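Local coordinates for Pex protein (Anabaena sp. PCC 7120, PDB 2DQL) that is associated with the cyanobacterial circadian clock and, as a PadR-like winged-helix protein, probably binds DNA as a transcriptional regulator, at residues Y26-L31 / E100-L105; S61-L66 / R70-Y75. One frame throughout, in Å; residues are numbered along the deposited sequence.

Contact 1 (Y26-L31 / E100-L105); sequences YILYVL and EDLARL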
# COMPACT_ATOMS: atom_id res chain seq x y z
N TYR A 26 0.11 16.22 -0.26
CA TYR A 26 -0.83 16.45 -1.36
C TYR A 26 -1.88 17.48 -0.93
O TYR A 26 -2.19 18.42 -1.66
CB TYR A 26 -1.53 15.15 -1.76
CG TYR A 26 -2.82 15.38 -2.52
CD1 TYR A 26 -2.82 15.98 -3.78
CD2 TYR A 26 -4.05 15.07 -1.94
CE1 TYR A 26 -4.02 16.27 -4.44
CE2 TYR A 26 -5.25 15.36 -2.58
CZ TYR A 26 -5.23 15.96 -3.83
OH TYR A 26 -6.41 16.27 -4.44
N ILE A 27 -2.43 17.30 0.27
CA ILE A 27 -3.45 18.23 0.75
C ILE A 27 -2.90 19.66 0.83
O ILE A 27 -3.57 20.60 0.40
CB ILE A 27 -4.01 17.77 2.11
CG1 ILE A 27 -4.83 16.49 1.89
CG2 ILE A 27 -4.89 18.87 2.74
CD1 ILE A 27 -5.18 15.74 3.15
N LEU A 28 -1.69 19.82 1.36
CA LEU A 28 -1.11 21.16 1.45
C LEU A 28 -0.87 21.74 0.06
O LEU A 28 -1.04 22.94 -0.17
CB LEU A 28 0.19 21.14 2.25
CG LEU A 28 -0.02 20.93 3.75
CD1 LEU A 28 1.33 20.75 4.43
CD2 LEU A 28 -0.76 22.12 4.33
N TYR A 29 -0.47 20.88 -0.88
CA TYR A 29 -0.25 21.30 -2.26
C TYR A 29 -1.54 21.93 -2.81
O TYR A 29 -1.51 22.99 -3.45
CB TYR A 29 0.14 20.09 -3.11
CG TYR A 29 -0.01 20.30 -4.60
CD1 TYR A 29 0.90 21.09 -5.31
CD2 TYR A 29 -1.06 19.72 -5.30
CE1 TYR A 29 0.76 21.30 -6.68
CE2 TYR A 29 -1.21 19.92 -6.68
CZ TYR A 29 -0.30 20.71 -7.35
OH TYR A 29 -0.45 20.91 -8.71
N VAL A 30 -2.67 21.27 -2.57
CA VAL A 30 -3.95 21.78 -3.05
C VAL A 30 -4.37 23.05 -2.30
O VAL A 30 -4.79 24.02 -2.92
CB VAL A 30 -5.09 20.74 -2.89
CG1 VAL A 30 -6.43 21.37 -3.27
CG2 VAL A 30 -4.82 19.53 -3.77
N LEU A 31 -4.28 23.02 -0.97
CA LEU A 31 -4.69 24.17 -0.17
C LEU A 31 -3.89 25.44 -0.47
O LEU A 31 -4.40 26.56 -0.30
CB LEU A 31 -4.61 23.83 1.33
CG LEU A 31 -5.60 22.75 1.79
CD1 LEU A 31 -5.55 22.62 3.31
CD2 LEU A 31 -7.02 23.11 1.35
N GLU A 100 4.78 24.91 1.59
CA GLU A 100 5.35 24.90 0.25
C GLU A 100 6.47 23.85 0.17
O GLU A 100 6.63 23.19 -0.85
CB GLU A 100 5.86 26.30 -0.12
CG GLU A 100 4.71 27.30 -0.17
CD GLU A 100 5.15 28.75 -0.34
OE1 GLU A 100 6.18 29.14 0.24
OE2 GLU A 100 4.43 29.50 -1.03
N ASP A 101 7.22 23.69 1.26
CA ASP A 101 8.30 22.70 1.27
C ASP A 101 7.69 21.30 1.18
O ASP A 101 8.19 20.44 0.45
CB ASP A 101 9.14 22.80 2.55
CG ASP A 101 9.98 24.07 2.61
OD1 ASP A 101 10.46 24.52 1.55
OD2 ASP A 101 10.16 24.62 3.72
N LEU A 102 6.62 21.07 1.93
CA LEU A 102 5.96 19.77 1.92
C LEU A 102 5.27 19.53 0.58
O LEU A 102 5.22 18.40 0.09
CB LEU A 102 4.95 19.68 3.07
CG LEU A 102 5.58 19.73 4.46
CD1 LEU A 102 4.51 19.69 5.52
CD2 LEU A 102 6.53 18.54 4.63
N ALA A 103 4.74 20.60 -0.01
CA ALA A 103 4.07 20.48 -1.30
C ALA A 103 5.07 20.02 -2.36
O ALA A 103 4.74 19.25 -3.25
CB ALA A 103 3.46 21.82 -1.70
N ARG A 104 6.31 20.50 -2.24
CA ARG A 104 7.35 20.13 -3.19
C ARG A 104 7.63 18.63 -3.10
O ARG A 104 7.92 17.99 -4.11
CB ARG A 104 8.63 20.92 -2.93
CG ARG A 104 8.64 22.32 -3.55
CD ARG A 104 10.01 22.98 -3.44
NE ARG A 104 10.20 23.70 -2.17
CZ ARG A 104 9.67 24.89 -1.91
NH1 ARG A 104 8.91 25.50 -2.81
NH2 ARG A 104 9.89 25.47 -0.74
N LEU A 105 7.52 18.07 -1.90
CA LEU A 105 7.74 16.64 -1.72
C LEU A 105 6.68 15.87 -2.51
O LEU A 105 6.97 14.84 -3.12
CB LEU A 105 7.68 16.26 -0.24
CG LEU A 105 8.77 16.87 0.65
CD1 LEU A 105 8.61 16.37 2.09
CD2 LEU A 105 10.15 16.50 0.10

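Contact 2 (S61-L66 / R70-Y75); sequences SAIKFL and RAITGY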
# COMPACT_ATOMS: atom_id res chain seq x y z
N SER A 61 -7.14 11.35 8.58
CA SER A 61 -5.98 11.13 9.45
C SER A 61 -5.04 12.30 9.15
O SER A 61 -4.39 12.84 10.04
CB SER A 61 -5.28 9.81 9.12
OG SER A 61 -6.07 8.69 9.50
N ALA A 62 -4.99 12.69 7.87
CA ALA A 62 -4.15 13.80 7.43
C ALA A 62 -4.68 15.13 7.96
O ALA A 62 -3.91 15.97 8.42
CB ALA A 62 -4.09 13.83 5.92
N ILE A 63 -6.00 15.31 7.88
CA ILE A 63 -6.61 16.54 8.38
C ILE A 63 -6.35 16.67 9.87
O ILE A 63 -6.06 17.76 10.37
CB ILE A 63 -8.13 16.57 8.11
CG1 ILE A 63 -8.40 16.71 6.61
CG2 ILE A 63 -8.78 17.72 8.85
CD1 ILE A 63 -7.93 18.02 6.01
N LYS A 64 -6.46 15.56 10.60
CA LYS A 64 -6.21 15.58 12.03
C LYS A 64 -4.78 16.07 12.28
O LYS A 64 -4.55 16.95 13.10
CB LYS A 64 -6.39 14.19 12.63
CG LYS A 64 -6.03 14.11 14.09
CD LYS A 64 -6.37 12.73 14.64
CE LYS A 64 -6.34 12.70 16.16
NZ LYS A 64 -5.15 13.34 16.76
N PHE A 65 -3.83 15.49 11.56
CA PHE A 65 -2.43 15.89 11.71
C PHE A 65 -2.27 17.39 11.47
O PHE A 65 -1.67 18.10 12.28
CB PHE A 65 -1.54 15.14 10.72
CG PHE A 65 -0.12 15.61 10.73
CD1 PHE A 65 0.79 15.10 11.65
CD2 PHE A 65 0.31 16.59 9.83
CE1 PHE A 65 2.10 15.56 11.68
CE2 PHE A 65 1.61 17.06 9.86
CZ PHE A 65 2.52 16.54 10.79
N LEU A 66 -2.81 17.86 10.35
CA LEU A 66 -2.71 19.27 9.99
C LEU A 66 -3.35 20.20 11.01
O LEU A 66 -2.76 21.20 11.39
CB LEU A 66 -3.29 19.49 8.59
CG LEU A 66 -2.45 18.84 7.47
CD1 LEU A 66 -3.17 18.91 6.14
CD2 LEU A 66 -1.10 19.55 7.38
N ARG A 70 -1.77 22.93 13.77
CA ARG A 70 -2.16 24.30 13.43
C ARG A 70 -1.66 24.70 12.04
O ARG A 70 -1.42 25.88 11.79
CB ARG A 70 -1.59 25.28 14.46
CG ARG A 70 -1.73 24.85 15.91
CD ARG A 70 -3.18 24.71 16.34
NE ARG A 70 -3.30 24.37 17.76
CZ ARG A 70 -4.44 24.15 18.39
NH1 ARG A 70 -5.59 24.24 17.73
NH2 ARG A 70 -4.45 23.85 19.68
N ALA A 71 -1.52 23.72 11.15
CA ALA A 71 -1.04 23.99 9.80
C ALA A 71 -2.17 24.46 8.89
O ALA A 71 -1.92 25.06 7.84
CB ALA A 71 -0.39 22.74 9.22
N ILE A 72 -3.40 24.15 9.28
CA ILE A 72 -4.56 24.57 8.51
C ILE A 72 -5.66 25.04 9.46
O ILE A 72 -5.66 24.70 10.65
CB ILE A 72 -5.14 23.42 7.61
CG1 ILE A 72 -5.68 22.28 8.48
CG2 ILE A 72 -4.06 22.91 6.65
CD1 ILE A 72 -6.42 21.20 7.68
N THR A 73 -6.57 25.84 8.93
CA THR A 73 -7.70 26.32 9.71
C THR A 73 -8.96 25.83 9.02
O THR A 73 -9.01 25.74 7.80
CB THR A 73 -7.76 27.87 9.77
OG1 THR A 73 -7.84 28.40 8.44
CG2 THR A 73 -6.52 28.44 10.45
N GLY A 74 -9.97 25.50 9.80
CA GLY A 74 -11.21 25.05 9.21
C GLY A 74 -12.33 25.99 9.61
O GLY A 74 -12.26 26.63 10.66
N TYR A 75 -13.35 26.09 8.77
CA TYR A 75 -14.50 26.94 9.06
C TYR A 75 -15.70 26.45 8.25
O TYR A 75 -15.55 25.72 7.27
CB TYR A 75 -14.18 28.41 8.73
CG TYR A 75 -14.29 28.78 7.27
CD1 TYR A 75 -15.49 29.24 6.74
CD2 TYR A 75 -13.19 28.67 6.42
CE1 TYR A 75 -15.60 29.58 5.39
CE2 TYR A 75 -13.29 29.01 5.07
CZ TYR A 75 -14.50 29.46 4.57
OH TYR A 75 -14.61 29.80 3.24

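Contact 1 (Y26-L31 / E100-L105)
L28 and L102 reach each other with matching first torsions: each CG lies anti to its carbonyl carbon and beside the backbone N, chi1 -72° in L28 and -65° in L102. With the second torsions extended as well, each leucine turns its CD1 methyl to the other helix, and L28 CD1 comes to 3.5 Å from L102 CD1, the two side chains passing at a slant. The same methyl of L28 lies against the stem of its partner, 4.0 Å from L102 CB. At the next residue of each helix, A103 offers nothing but its methyl, and this lets the backbones draw close: the CA atoms of Y29 and A103 are 4.5 Å apart. A103 CB rests on the main chain of the opposite helix, 3.8 Å from Y29 CA, and sits at the edge of the tyrosine ring, near its plane. Y29 has CG anti to the backbone N (chi1 163°), which swings the ring away from 100-105 and leaves CB, 4.0 Å from A103 CB, as the part that touches. No hydrogen bond crosses: this is purely apolar helix-helix packing, joining the C-terminal helix 96-112 to helix 20-31 of the PadR-like winged-helix domain. Further along, W106 meets the rings of Y26 and Y29. Elsewhere helix 20-31 packs against helices 38-48 and 56-68 and strand 86-91, while Y7 of the second subunit packs on L102.

Contact 2 (S61-L66 / R70-Y75)
L66 meets I72 through its stem: L66 CB lies 3.7 Å from both I72 CG1 and I72 CD1, the two side chains crossing at about a right angle. I72 CD1 goes on to touch the end of I63, one turn back on the helix, at 3.9 Å from I63 CD1. Of the two L66 methyls, CD2 lies 3.8 Å from A71 CB, while CD1 is 4.1 Å from I72 CG2. In I72, chi1 65° sets CG1 against L66 CB, and the extended second torsion carries CD1 on to I63. Replacing I72 with an alanine would probably leave L66 CB and I63 CD1 without their cover from the strand and open a gap there. Behind these side chains, the backbone bond from A71 N to L66 O, 2.8 Å long with an N-H...O angle of 155°, ties the start of the strand to the helix end. R70, at positive phi (62°), turns the chain out of the helix and brings A71 N round to that carbonyl. Further out, Y89 of strand 86-91 touches both I63 and I72, and L31 packs on I72. The turn at R70 is a Schellman motif, and it leads helix 56-68 straight into the first strand of the antiparallel wing of a winged-helix fold.

Contact 2 is nested inside the chain loop that contact 1 closes, and the two centres lie 13 Å apart. They share one apolar core, with segment 26-31 in the middle: L28 and Y29 face helix 96-112, whereas I27 and L31 serve contact 2. I27 CD1 packs 3.5 Å from A62 CB, and L31 CD1 lies 3.7 Å from I72 CG2. L66, part of the helix-to-strand turn, bridges them: its CD1 lies 3.8 Å from I27 CG2 and its CD2 4.0 Å from L28 CD2. Contact 1 thus joins the C-terminal helix to the winged-helix domain, and contact 2 holds the wing to it. In winged-helix proteins the counterparts of helix 56-68 and the wing typically meet DNA.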